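Hut operon positive regulatory protein (Bacillus subtilis, PDB 4H4L) binds cis-acting regulatory sequences on the mRNA when histidine is present, suppressing transcription termination and switching on the hut operon for histidine utilization. Local coordinates at residues 50-59 against 72-83; 119-128 against 139-148. The protein carries 1 engineered substitution. One frame throughout, in Å; residues are numbered along the deposited sequence.

Overall arrangement
Contact 1 and contact 2 lie in layers that pack against each other, their centres about 9 Å apart: the first pairs two helices, the second the hairpin strands of the sheet beneath them. Both are largely buried. Their chemistry differs: residues 50-59 and 72-83 meet mainly through apolar side chains, with no hydrogen bond across, whereas 119-128 and 139-148 are laced together by backbone hydrogen bonds. Both helical segments pack on the sheet; in 72-83, Ala82 CB lies 3.2 Å from Val123 O and Ala74 CB 3.3 Å from His147 O. Segment 72-83 also binds zinc and histidine, a neighbouring subunit completing the metal site, and both contacts reach the third subunit of the hexamer.

Contact 1: residues 50-59 against 72-83; sequences VIAAIETASK and SHALYHATMEAL. Engineered in segment 50-59: Ile51 (natural residue Val). With ZN (zinc ion), chain N; HIS (histidine), chain M.
Ile51, an engineered residue (valine in the natural protein), fits as a knob into a hole formed by Tyr76, Thr79, Met80 and Leu83. Its CG1 lies 3.8 Å from Leu83 CD1, the two side chains meeting at about a right angle, while CD1 reaches the methyl end of Met80. With CG1 anti to the carbonyl carbon (chi1 -61°), Ile51 CG2 is left anti to the backbone N and approaches the Tyr76 ring obliquely, 3.9 Å from Tyr76 CD1. Farther along, Leu75 CD2 presses on Ser58 CB and OG, and Ile54 CG2 touches Leu75 CD1 at 4.2 Å.

Two hydroxyls turn back on their own helices: Ser58 OG and Thr79 OG1 bond to Ile54 O and Leu75 O, each carbonyl also accepting its usual backbone N-H. Lys59 bends over to make a long, weak salt bridge, its NZ 3.4 Å from Glu55 OE2.

Helix 72-83 also carries the ligand site, which is completed across a subunit interface. His73 NE2 and His77 NE2, one turn apart, each hold the zinc ion at 2.1 Å; the bound histidine adds its NE2 at 2.0 Å, and His138 of the second subunit supplies another ligand. Tyr76 lays one ring face under the ligand's CA, 3.1 Å above the plane, and its OH bonds to Leu96 O of the second subunit.

The segment axes run 10.5 Å apart, 137° between directions. Both helices rest on the antiparallel sheet, Ile54 on Phe104 and Leu125, Leu75 on Val123, while Leu97 of the second subunit packs on Ile51.

Contact 2: residues 119-128 against 139-148; sequences DWIAVSLYGT and ETFGVGINHI
Trp120 and His147 face each other as a non-hydrogen-bonded pair at one end of the two strands. With CG anti to its carbonyl carbon (chi1 -75°), the Trp120 side chain swings over strand 139-147. CB lies 3.6 Å from Asn146 O; CG and CD2 then pass over His147 CA, and CE3 comes 3.6 Å from His147 N, with Ile145 CG2 at its rim. The six-membered ring ends over His147 CB, a CH-pi contact 3.8 Å from the ring centroid and almost on the ring normal. Beyond CB, the His147 imidazole turns its edge toward the face of the Trp120 six-membered ring, the two planes at 62°; its ND1 bonds to His73 of the third subunit.

The segments form an antiparallel beta hairpin at one edge of the four-stranded sheet, strand 137-147 being outermost within the chain. Paired backbone bonds join Ile121 with Asn146, Val123 with Gly144 and Leu125 with Gly142, and Ile148 N extends the ladder to Asp119 O.

On the face bearing Trp120, Phe141 sets its ring edge against Tyr126, CD1 3.5 Å from Tyr126 CD2, while Leu125 O sits over one face of the Phe141 ring, toward its rim. The Tyr126 hydroxyl donates to the anti side of Glu139 OE1 at 2.7 Å, with ring and carboxylate planes 78° apart. Glu139 OE1 also accepts from Arg11 N of the fourth subunit, and OE2 from Gly10 N of that subunit.

Contact 1: residues 50-59 against 72-83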
loop_
_atom_site.group_PDB
_atom_site.type_symbol
_atom_site.label_atom_id
_atom_site.label_comp_id
_atom_site.label_asym_id
_atom_site.label_seq_id
_atom_site.Cartn_x
_atom_site.Cartn_y
_atom_site.Cartn_z
ATOM N N VAL A 50 -7.883 -18.674 -2.016
ATOM C CA VAL A 50 -6.699 -18.915 -2.865
ATOM C C VAL A 50 -5.505 -19.391 -2.009
ATOM O O VAL A 50 -4.818 -20.361 -2.327
ATOM C CB VAL A 50 -6.399 -17.694 -3.779
ATOM C CG1 VAL A 50 -5.009 -17.748 -4.393
ATOM C CG2 VAL A 50 -7.472 -17.585 -4.878
ATOM N N ILE A 51 -5.293 -18.726 -0.883
ATOM C CA ILE A 51 -4.236 -19.101 0.050
ATOM C C ILE A 51 -4.458 -20.538 0.584
ATOM O O ILE A 51 -3.515 -21.334 0.654
ATOM C CB ILE A 51 -4.160 -18.048 1.201
ATOM C CG1 ILE A 51 -3.835 -16.666 0.624
ATOM C CG2 ILE A 51 -3.180 -18.466 2.295
ATOM C CD1 ILE A 51 -4.065 -15.534 1.593
ATOM N N ALA A 52 -5.714 -20.850 0.907
ATOM C CA ALA A 52 -6.144 -22.097 1.562
ATOM C C ALA A 52 -5.975 -23.309 0.656
ATOM O O ALA A 52 -5.291 -24.267 1.023
ATOM C CB ALA A 52 -7.597 -21.973 2.004
ATOM N N ALA A 53 -6.590 -23.251 -0.534
ATOM C CA ALA A 53 -6.354 -24.233 -1.607
ATOM C C ALA A 53 -4.864 -24.567 -1.744
ATOM O O ALA A 53 -4.475 -25.743 -1.715
ATOM C CB ALA A 53 -6.904 -23.728 -2.939
ATOM N N ILE A 54 -4.033 -23.536 -1.854
ATOM C CA ILE A 54 -2.604 -23.734 -2.054
ATOM C C ILE A 54 -1.931 -24.334 -0.827
ATOM O O ILE A 54 -1.004 -25.099 -0.986
ATOM C CB ILE A 54 -1.872 -22.445 -2.458
ATOM C CG1 ILE A 54 -2.320 -21.984 -3.856
ATOM C CG2 ILE A 54 -0.365 -22.674 -2.458
ATOM C CD1 ILE A 54 -1.828 -20.581 -4.200
ATOM N N GLU A 55 -2.373 -23.983 0.379
ATOM C CA GLU A 55 -1.766 -24.538 1.588
ATOM C C GLU A 55 -2.086 -26.022 1.606
ATOM O O GLU A 55 -1.185 -26.872 1.763
ATOM C CB GLU A 55 -2.328 -23.868 2.830
ATOM C CG GLU A 55 -1.593 -24.181 4.130
ATOM C CD GLU A 55 -2.321 -23.662 5.374
ATOM O OE1 GLU A 55 -3.399 -23.029 5.261
ATOM O OE2 GLU A 55 -1.832 -23.892 6.490
ATOM N N THR A 56 -3.371 -26.327 1.406
ATOM C CA THR A 56 -3.843 -27.705 1.370
ATOM C C THR A 56 -3.160 -28.537 0.262
ATOM O O THR A 56 -2.650 -29.608 0.555
ATOM C CB THR A 56 -5.388 -27.796 1.328
ATOM O OG1 THR A 56 -5.936 -27.073 2.438
ATOM C CG2 THR A 56 -5.849 -29.254 1.436
ATOM N N ALA A 57 -3.103 -28.046 -0.973
ATOM C CA ALA A 57 -2.455 -28.815 -2.038
ATOM C C ALA A 57 -0.970 -29.084 -1.792
ATOM O O ALA A 57 -0.484 -30.148 -2.138
ATOM C CB ALA A 57 -2.660 -28.173 -3.404
ATOM N N SER A 58 -0.259 -28.129 -1.196
ATOM C CA SER A 58 1.161 -28.312 -0.882
ATOM C C SER A 58 1.359 -29.258 0.309
ATOM O O SER A 58 2.427 -29.865 0.476
ATOM C CB SER A 58 1.836 -26.969 -0.561
ATOM O OG SER A 58 1.361 -25.923 -1.387
ATOM N N LYS A 59 0.344 -29.346 1.159
ATOM C CA LYS A 59 0.385 -30.264 2.292
ATOM C C LYS A 59 -0.022 -31.695 1.910
ATOM O O LYS A 59 0.618 -32.652 2.341
ATOM C CB LYS A 59 -0.496 -29.757 3.427
ATOM C CG LYS A 59 0.153 -28.747 4.357
ATOM C CD LYS A 59 -0.954 -27.869 4.933
ATOM C CE LYS A 59 -0.773 -27.581 6.418
ATOM N NZ LYS A 59 0.272 -26.545 6.663
ATOM N N SER A 72 4.922 -23.623 7.023
ATOM C CA SER A 72 3.697 -22.920 6.679
ATOM C C SER A 72 3.936 -21.437 6.579
ATOM O O SER A 72 3.428 -20.799 5.671
ATOM C CB SER A 72 2.604 -23.176 7.698
ATOM O OG SER A 72 2.168 -24.491 7.534
ATOM N N HIS A 73 4.706 -20.894 7.511
ATOM C CA HIS A 73 5.060 -19.477 7.477
ATOM C C HIS A 73 5.768 -19.068 6.198
ATOM O O HIS A 73 5.547 -17.972 5.692
ATOM C CB HIS A 73 5.894 -19.119 8.678
ATOM C CG HIS A 73 6.125 -17.650 8.825
ATOM N ND1 HIS A 73 7.138 -17.022 8.221
ATOM C CD2 HIS A 73 5.447 -16.689 9.560
ATOM C CE1 HIS A 73 7.111 -15.720 8.540
ATOM N NE2 HIS A 73 6.073 -15.517 9.360
ATOM N N ALA A 74 6.606 -19.945 5.655
ATOM C CA ALA A 74 7.275 -19.663 4.406
ATOM C C ALA A 74 6.255 -19.707 3.292
ATOM O O ALA A 74 6.214 -18.851 2.416
ATOM C CB ALA A 74 8.372 -20.695 4.156
ATOM N N LEU A 75 5.399 -20.712 3.328
ATOM C CA LEU A 75 4.417 -20.872 2.280
ATOM C C LEU A 75 3.337 -19.783 2.360
ATOM O O LEU A 75 2.813 -19.326 1.315
ATOM C CB LEU A 75 3.835 -22.274 2.305
ATOM C CG LEU A 75 2.678 -22.586 1.366
ATOM C CD1 LEU A 75 3.107 -22.432 -0.072
ATOM C CD2 LEU A 75 2.193 -23.989 1.678
ATOM N N TYR A 76 3.050 -19.326 3.577
ATOM C CA TYR A 76 2.080 -18.281 3.724
ATOM C C TYR A 76 2.649 -17.064 3.028
ATOM O O TYR A 76 2.038 -16.512 2.091
ATOM C CB TYR A 76 1.756 -17.979 5.163
ATOM C CG TYR A 76 0.735 -16.879 5.268
ATOM C CD1 TYR A 76 -0.626 -17.105 4.937
ATOM C CD2 TYR A 76 1.120 -15.589 5.675
ATOM C CE1 TYR A 76 -1.553 -16.061 5.014
ATOM C CE2 TYR A 76 0.206 -14.562 5.765
ATOM C CZ TYR A 76 -1.108 -14.794 5.432
ATOM O OH TYR A 76 -1.973 -13.744 5.526
ATOM N N HIS A 77 3.869 -16.715 3.408
ATOM C CA HIS A 77 4.475 -15.519 2.903
ATOM C C HIS A 77 4.818 -15.540 1.457
ATOM O O HIS A 77 4.719 -14.495 0.804
ATOM C CB HIS A 77 5.653 -15.125 3.756
ATOM C CG HIS A 77 5.239 -14.493 5.051
ATOM N ND1 HIS A 77 4.853 -13.219 5.134
ATOM C CD2 HIS A 77 5.128 -15.017 6.325
ATOM C CE1 HIS A 77 4.512 -12.933 6.393
ATOM N NE2 HIS A 77 4.695 -14.029 7.131
ATOM N N ALA A 78 5.193 -16.703 0.926
ATOM C CA ALA A 78 5.581 -16.766 -0.490
ATOM C C ALA A 78 4.353 -16.523 -1.339
ATOM O O ALA A 78 4.416 -15.921 -2.414
ATOM C CB ALA A 78 6.202 -18.099 -0.817
ATOM N N THR A 79 3.221 -16.955 -0.802
ATOM C CA THR A 79 1.942 -16.739 -1.422
ATOM C C THR A 79 1.566 -15.277 -1.428
ATOM O O THR A 79 1.158 -14.786 -2.485
ATOM C CB THR A 79 0.853 -17.543 -0.710
ATOM O OG1 THR A 79 1.227 -18.921 -0.701
ATOM C CG2 THR A 79 -0.511 -17.357 -1.414
ATOM N N MET A 80 1.672 -14.592 -0.272
ATOM C CA MET A 80 1.364 -13.140 -0.189
ATOM C C MET A 80 2.090 -12.475 -1.311
ATOM O O MET A 80 1.512 -11.703 -2.082
ATOM C CB MET A 80 1.896 -12.453 1.069
ATOM C CG MET A 80 1.205 -12.785 2.361
ATOM S SD MET A 80 -0.139 -11.646 2.623
ATOM C CE MET A 80 -1.434 -12.654 1.887
ATOM N N GLU A 81 3.373 -12.794 -1.399
ATOM C CA GLU A 81 4.196 -12.196 -2.402
ATOM C C GLU A 81 3.692 -12.462 -3.812
ATOM O O GLU A 81 3.632 -11.541 -4.615
ATOM C CB GLU A 81 5.661 -12.564 -2.197
ATOM C CG GLU A 81 6.354 -11.469 -1.435
ATOM C CD GLU A 81 7.713 -11.859 -0.939
ATOM O OE1 GLU A 81 7.918 -11.859 0.311
ATOM O OE2 GLU A 81 8.574 -12.124 -1.808
ATOM N N ALA A 82 3.265 -13.676 -4.098
ATOM C CA ALA A 82 2.703 -13.969 -5.423
ATOM C C ALA A 82 1.401 -13.245 -5.685
ATOM O O ALA A 82 1.143 -12.827 -6.793
ATOM C CB ALA A 82 2.537 -15.482 -5.646
ATOM N N LEU A 83 0.559 -13.118 -4.669
ATOM C CA LEU A 83 -0.719 -12.383 -4.821
ATOM C C LEU A 83 -0.494 -10.869 -5.075
ATOM O O LEU A 83 -1.389 -10.188 -5.617
ATOM C CB LEU A 83 -1.597 -12.581 -3.582
ATOM C CG LEU A 83 -2.340 -13.867 -3.248
ATOM C CD1 LEU A 83 -2.725 -13.889 -1.773
ATOM C CD2 LEU A 83 -3.589 -13.930 -4.103
HETATM ZN ZN ZN N . 4.708 -13.856 9.276
HETATM N N HIS M . -2.300 -16.950 8.102
HETATM C CA HIS M . -0.908 -16.472 8.277
HETATM C C HIS M . -0.088 -17.607 8.720
HETATM O O HIS M . -0.114 -18.594 8.003
HETATM C CB HIS M . -0.789 -15.328 9.283
HETATM C CG HIS M . 0.560 -14.645 9.264
HETATM N ND1 HIS M . 0.707 -13.284 9.245
HETATM C CD2 HIS M . 1.830 -15.175 9.204
HETATM C CE1 HIS M . 2.005 -12.984 9.208
HETATM N NE2 HIS M . 2.681 -14.147 9.176
HETATM O OXT HIS M . 0.595 -17.550 9.751
#

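Contact 2: residues 119-128 against 139-148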
loop_
_atom_site.group_PDB
_atom_site.type_symbol
_atom_site.label_atom_id
_atom_site.label_comp_id
_atom_site.label_asym_id
_atom_site.label_seq_id
_atom_site.Cartn_x
_atom_site.Cartn_y
_atom_site.Cartn_z
ATOM N N ASP A 119 16.653 -25.407 1.086
ATOM C CA ASP A 119 15.446 -25.325 0.284
ATOM C C ASP A 119 14.902 -23.878 0.239
ATOM O O ASP A 119 14.968 -23.137 1.235
ATOM C CB ASP A 119 14.374 -26.264 0.872
ATOM C CG ASP A 119 14.503 -27.720 0.412
ATOM O OD1 ASP A 119 13.834 -28.577 1.030
ATOM O OD2 ASP A 119 15.230 -28.018 -0.558
ATOM N N TRP A 120 14.370 -23.504 -0.925
ATOM C CA TRP A 120 13.626 -22.260 -1.150
ATOM C C TRP A 120 12.325 -22.650 -1.777
ATOM O O TRP A 120 12.206 -23.767 -2.289
ATOM C CB TRP A 120 14.409 -21.311 -2.066
ATOM C CG TRP A 120 15.564 -20.665 -1.338
ATOM C CD1 TRP A 120 16.651 -21.299 -0.755
ATOM C CD2 TRP A 120 15.763 -19.236 -1.041
ATOM N NE1 TRP A 120 17.480 -20.399 -0.138
ATOM C CE2 TRP A 120 17.012 -19.148 -0.271
ATOM C CE3 TRP A 120 15.062 -18.068 -1.319
ATOM C CZ2 TRP A 120 17.517 -17.938 0.179
ATOM C CZ3 TRP A 120 15.582 -16.857 -0.861
ATOM C CH2 TRP A 120 16.781 -16.794 -0.129
ATOM N N ILE A 121 11.321 -21.773 -1.740
ATOM C CA ILE A 121 10.012 -22.133 -2.314
ATOM C C ILE A 121 9.511 -21.070 -3.297
ATOM O O ILE A 121 9.911 -19.915 -3.231
ATOM C CB ILE A 121 8.987 -22.497 -1.209
ATOM C CG1 ILE A 121 7.741 -23.155 -1.795
ATOM C CG2 ILE A 121 8.633 -21.295 -0.358
ATOM C CD1 ILE A 121 6.858 -23.767 -0.731
ATOM N N ALA A 122 8.670 -21.461 -4.238
ATOM C CA ALA A 122 8.211 -20.512 -5.223
ATOM C C ALA A 122 6.776 -20.811 -5.458
ATOM O O ALA A 122 6.446 -21.946 -5.740
ATOM C CB ALA A 122 8.981 -20.641 -6.521
ATOM N N VAL A 123 5.929 -19.795 -5.298
ATOM C CA VAL A 123 4.512 -19.931 -5.514
ATOM C C VAL A 123 4.197 -19.089 -6.748
ATOM O O VAL A 123 4.421 -17.887 -6.743
ATOM C CB VAL A 123 3.755 -19.468 -4.273
ATOM C CG1 VAL A 123 2.277 -19.704 -4.434
ATOM C CG2 VAL A 123 4.258 -20.212 -3.038
ATOM N N SER A 124 3.763 -19.720 -7.833
ATOM C CA SER A 124 3.588 -18.992 -9.082
ATOM C C SER A 124 2.130 -19.050 -9.448
ATOM O O SER A 124 1.544 -20.124 -9.433
ATOM C CB SER A 124 4.430 -19.603 -10.220
ATOM O OG SER A 124 5.826 -19.593 -9.922
ATOM N N LEU A 125 1.540 -17.900 -9.767
ATOM C CA LEU A 125 0.111 -17.842 -10.016
ATOM C C LEU A 125 -0.144 -17.445 -11.460
ATOM O O LEU A 125 0.524 -16.543 -11.945
ATOM C CB LEU A 125 -0.492 -16.793 -9.099
ATOM C CG LEU A 125 -0.424 -17.078 -7.607
ATOM C CD1 LEU A 125 -0.841 -15.838 -6.835
ATOM C CD2 LEU A 125 -1.359 -18.228 -7.284
ATOM N N TYR A 126 -1.080 -18.108 -12.145
ATOM C CA TYR A 126 -1.532 -17.636 -13.470
ATOM C C TYR A 126 -3.013 -17.840 -13.742
ATOM O O TYR A 126 -3.592 -18.828 -13.356
ATOM C CB TYR A 126 -0.688 -18.204 -14.632
ATOM C CG TYR A 126 -1.225 -17.826 -15.999
ATOM C CD1 TYR A 126 -1.960 -18.745 -16.767
ATOM C CD2 TYR A 126 -1.047 -16.536 -16.505
ATOM C CE1 TYR A 126 -2.484 -18.394 -18.006
ATOM C CE2 TYR A 126 -1.571 -16.175 -17.735
ATOM C CZ TYR A 126 -2.282 -17.100 -18.478
ATOM O OH TYR A 126 -2.789 -16.724 -19.697
ATOM N N GLY A 127 -3.626 -16.895 -14.441
ATOM C CA GLY A 127 -5.032 -17.008 -14.769
ATOM C C GLY A 127 -5.635 -15.664 -15.087
ATOM O O GLY A 127 -4.969 -14.754 -15.525
ATOM N N THR A 128 -6.923 -15.533 -14.885
ATOM C CA THR A 128 -7.526 -14.248 -15.122
ATOM C C THR A 128 -8.048 -13.575 -13.854
ATOM O O THR A 128 -8.159 -14.199 -12.789
ATOM C CB THR A 128 -8.700 -14.357 -16.073
ATOM O OG1 THR A 128 -9.792 -14.908 -15.341
ATOM C CG2 THR A 128 -8.338 -15.220 -17.272
ATOM N N GLU A 139 -5.734 -11.043 -18.125
ATOM C CA GLU A 139 -4.916 -12.073 -17.518
ATOM C C GLU A 139 -4.316 -11.593 -16.233
ATOM O O GLU A 139 -4.426 -10.397 -15.907
ATOM C CB GLU A 139 -3.821 -12.524 -18.469
ATOM C CG GLU A 139 -4.291 -13.563 -19.462
ATOM C CD GLU A 139 -3.485 -13.503 -20.743
ATOM O OE1 GLU A 139 -2.624 -14.382 -20.966
ATOM O OE2 GLU A 139 -3.697 -12.536 -21.499
ATOM N N THR A 140 -3.679 -12.532 -15.512
ATOM C CA THR A 140 -2.953 -12.188 -14.286
ATOM C C THR A 140 -1.858 -13.140 -13.850
ATOM O O THR A 140 -1.823 -14.343 -14.186
ATOM C CB THR A 140 -3.884 -11.932 -13.120
ATOM O OG1 THR A 140 -3.170 -11.196 -12.145
ATOM C CG2 THR A 140 -4.353 -13.221 -12.533
ATOM N N PHE A 141 -0.934 -12.582 -13.085
ATOM C CA PHE A 141 0.288 -13.273 -12.864
ATOM C C PHE A 141 0.999 -12.778 -11.627
ATOM O O PHE A 141 1.040 -11.583 -11.379
ATOM C CB PHE A 141 1.159 -13.044 -14.087
ATOM C CG PHE A 141 2.151 -14.112 -14.306
ATOM C CD1 PHE A 141 1.884 -15.123 -15.214
ATOM C CD2 PHE A 141 3.345 -14.126 -13.588
ATOM C CE1 PHE A 141 2.799 -16.137 -15.406
ATOM C CE2 PHE A 141 4.267 -15.133 -13.771
ATOM C CZ PHE A 141 3.991 -16.140 -14.681
ATOM N N GLY A 142 1.580 -13.701 -10.872
ATOM C CA GLY A 142 2.309 -13.363 -9.658
ATOM C C GLY A 142 3.277 -14.454 -9.243
ATOM O O GLY A 142 2.953 -15.650 -9.335
ATOM N N VAL A 143 4.460 -14.050 -8.786
ATOM C CA VAL A 143 5.476 -15.003 -8.333
ATOM C C VAL A 143 6.102 -14.662 -6.989
ATOM O O VAL A 143 6.755 -13.645 -6.846
ATOM C CB VAL A 143 6.594 -15.187 -9.382
ATOM C CG1 VAL A 143 7.570 -16.244 -8.930
ATOM C CG2 VAL A 143 5.983 -15.612 -10.702
ATOM N N GLY A 144 5.926 -15.535 -6.011
ATOM C CA GLY A 144 6.463 -15.286 -4.676
ATOM C C GLY A 144 7.587 -16.246 -4.421
ATOM O O GLY A 144 7.438 -17.447 -4.655
ATOM N N ILE A 145 8.722 -15.724 -3.957
ATOM C CA ILE A 145 9.889 -16.552 -3.668
ATOM C C ILE A 145 10.361 -16.363 -2.238
ATOM O O ILE A 145 10.759 -15.277 -1.854
ATOM C CB ILE A 145 11.025 -16.315 -4.685
ATOM C CG1 ILE A 145 10.590 -16.887 -6.041
ATOM C CG2 ILE A 145 12.316 -16.991 -4.232
ATOM C CD1 ILE A 145 11.198 -16.236 -7.270
ATOM N N ASN A 146 10.315 -17.433 -1.453
ATOM C CA ASN A 146 10.834 -17.380 -0.100
ATOM C C ASN A 146 11.749 -18.577 0.230
ATOM O O ASN A 146 11.727 -19.617 -0.438
ATOM C CB ASN A 146 9.660 -17.343 0.846
ATOM C CG ASN A 146 10.017 -16.805 2.203
ATOM O OD1 ASN A 146 11.081 -16.205 2.411
ATOM N ND2 ASN A 146 9.115 -17.010 3.143
ATOM N N HIS A 147 12.568 -18.420 1.254
ATOM C CA HIS A 147 13.347 -19.526 1.791
ATOM C C HIS A 147 12.465 -20.434 2.635
ATOM O O HIS A 147 11.459 -19.984 3.190
ATOM C CB HIS A 147 14.546 -18.989 2.594
ATOM C CG HIS A 147 14.167 -18.106 3.766
ATOM N ND1 HIS A 147 13.788 -16.822 3.613
ATOM C CD2 HIS A 147 14.146 -18.360 5.138
ATOM C CE1 HIS A 147 13.551 -16.274 4.828
ATOM N NE2 HIS A 147 13.766 -17.217 5.759
ATOM N N ILE A 148 12.803 -21.734 2.730
ATOM C CA ILE A 148 11.913 -22.623 3.497
ATOM C C ILE A 148 12.595 -23.477 4.571
ATOM O O ILE A 148 12.719 -23.089 5.743
ATOM C CB ILE A 148 10.973 -23.443 2.566
ATOM C CG1 ILE A 148 9.937 -24.228 3.373
ATOM C CG2 ILE A 148 11.754 -24.343 1.626
ATOM C CD1 ILE A 148 8.771 -24.738 2.547
ATOM O OXT ILE A 148 13.031 -24.581 4.278
#